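Local structure of putative secreted glycosylhydrolase (Parabacteroides distasonis ATCC 8503, 3IMM) at residues 72-75 and 76-80. The protein is a putative secreted hydrolase of the 3-keto-disaccharide hydrolase family, probably acting on glycosides, and carries a bound sodium ion. Residues are numbered along the deposited sequence; the frame is centred on the assembly and turned at random.
Sequences TKDW and IPNSV
W75 and I76 pack against each other within the loop that joins strand 62-69 to the neighbouring antiparallel strand 80-85. The I76 CG1 methylene sits over one face of the indole, 3.5 Å from the centroid of the six-membered W75 ring and 7° off its normal, a centred CH-pi contact. With W75 CG between the backbone N and the carbonyl carbon (chi1 66°), the indole is brought alongside I76 N, and chi2 near -95° turns its face to I76 CG1. S79 OG approaches the same ring at its edge, 3.6 Å from W75 CE3.

The turn itself is held at W75 O, which accepts N78 N at 3.0 Å, an i to i+3 bond of the kind that closes a beta turn, and S79 OG at 2.7 Å. The two donors reach W75 O from opposite faces of the carbonyl plane. N78 adds a side-chain bond, ND2 to D74 O at 2.7 Å, nearly in line with the carbonyl, while N78 OD1 receives K169 NZ.

The D74 side is looser. Its exposed carboxylate lies against the P77 ring, with OD1 3.5 Å from P77 CD, and a water links D74 OD1 to I76 N. Outside the turn, W75 meets W41 edge-to-face and packs on V66 of strand 62-69; the W75 side chain lies about 7 Å from the bound sodium ion. With one carbonyl held twice and the N78 amide engaged at both ends, the polar bonds probably hold the turn and limit how the indole can shift, whereas the water-bridged carboxylate probably has more freedom to move.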
loop_
_atom_site.group_PDB
_atom_site.type_symbol
_atom_site.label_atom_id
_atom_site.label_comp_id
_atom_site.label_asym_id
_atom_site.label_seq_id
_atom_site.Cartn_x
_atom_site.Cartn_y
_atom_site.Cartn_z
ATOM N N THR A 72 -9.529 -0.424 -11.627
ATOM C CA THR A 72 -8.086 -0.114 -11.771
ATOM C C THR A 72 -7.821 1.177 -12.611
ATOM O O THR A 72 -6.739 1.761 -12.529
ATOM C CB THR A 72 -7.328 -1.296 -12.340
ATOM O OG1 THR A 72 -7.857 -1.603 -13.625
ATOM C CG2 THR A 72 -7.488 -2.520 -11.438
ATOM N N LYS A 73 -8.815 1.649 -13.362
ATOM C CA LYS A 73 -8.696 2.942 -14.085
ATOM C C LYS A 73 -8.966 4.111 -13.102
ATOM O O LYS A 73 -8.106 4.970 -12.900
ATOM C CB LYS A 73 -9.617 3.002 -15.320
ATOM N N ASP A 74 -10.129 4.097 -12.457
ATOM C CA ASP A 74 -10.486 5.089 -11.430
ATOM C C ASP A 74 -10.267 4.537 -10.015
ATOM O O ASP A 74 -11.203 4.417 -9.208
ATOM C CB ASP A 74 -11.952 5.517 -11.635
ATOM C CG ASP A 74 -12.379 6.665 -10.715
ATOM O OD1 ASP A 74 -11.524 7.499 -10.343
ATOM O OD2 ASP A 74 -13.576 6.725 -10.391
ATOM N N TRP A 75 -9.011 4.234 -9.710
ATOM C CA TRP A 75 -8.677 3.447 -8.524
ATOM C C TRP A 75 -8.618 4.248 -7.241
ATOM O O TRP A 75 -8.890 3.726 -6.181
ATOM C CB TRP A 75 -7.337 2.716 -8.721
ATOM C CG TRP A 75 -6.073 3.572 -8.835
ATOM C CD1 TRP A 75 -5.467 4.003 -9.991
ATOM C CD2 TRP A 75 -5.231 4.023 -7.753
ATOM N NE1 TRP A 75 -4.312 4.680 -9.691
ATOM C CE2 TRP A 75 -4.142 4.716 -8.333
ATOM C CE3 TRP A 75 -5.290 3.899 -6.366
ATOM C CZ2 TRP A 75 -3.131 5.305 -7.571
ATOM C CZ3 TRP A 75 -4.285 4.484 -5.596
ATOM C CH2 TRP A 75 -3.219 5.191 -6.209
ATOM N N ILE A 76 -8.280 5.534 -7.360
ATOM C CA ILE A 76 -7.921 6.329 -6.209
ATOM C C ILE A 76 -9.078 6.369 -5.188
ATOM O O ILE A 76 -8.848 6.119 -4.012
ATOM C CB ILE A 76 -7.431 7.731 -6.648
ATOM C CG1 ILE A 76 -6.034 7.633 -7.264
ATOM C CG2 ILE A 76 -7.393 8.704 -5.457
ATOM C CD1 ILE A 76 -5.695 8.782 -8.224
ATOM N N PRO A 77 -10.314 6.698 -5.629
ATOM C CA PRO A 77 -11.434 6.665 -4.705
ATOM C C PRO A 77 -12.054 5.284 -4.490
ATOM O O PRO A 77 -12.907 5.142 -3.645
ATOM C CB PRO A 77 -12.475 7.619 -5.359
ATOM C CG PRO A 77 -12.094 7.730 -6.798
ATOM C CD PRO A 77 -10.722 7.141 -6.981
ATOM N N ASN A 78 -11.642 4.267 -5.240
ATOM C CA ASN A 78 -12.293 2.959 -5.149
ATOM C C ASN A 78 -11.319 1.925 -4.656
ATOM O O ASN A 78 -11.188 0.867 -5.240
ATOM C CB ASN A 78 -12.882 2.554 -6.506
ATOM C CG ASN A 78 -13.931 3.525 -6.991
ATOM O OD1 ASN A 78 -14.944 3.696 -6.353
ATOM N ND2 ASN A 78 -13.677 4.175 -8.102
ATOM N N SER A 79 -10.629 2.240 -3.563
ATOM C CA SER A 79 -9.590 1.347 -3.050
ATOM C C SER A 79 -9.130 1.764 -1.658
ATOM O O SER A 79 -9.476 2.837 -1.162
ATOM C CB SER A 79 -8.364 1.297 -3.993
ATOM O OG SER A 79 -7.691 2.556 -4.044
ATOM N N VAL A 80 -8.325 0.896 -1.047
ATOM C CA VAL A 80 -7.643 1.233 0.202
ATOM C C VAL A 80 -6.135 1.233 -0.057
ATOM O O VAL A 80 -5.608 0.330 -0.757
ATOM C CB VAL A 80 -8.014 0.204 1.291
ATOM C CG1 VAL A 80 -7.198 0.437 2.553
ATOM C CG2 VAL A 80 -9.524 0.233 1.497
HETATM O O HOH W 1 -8.423 7.560 -9.800
#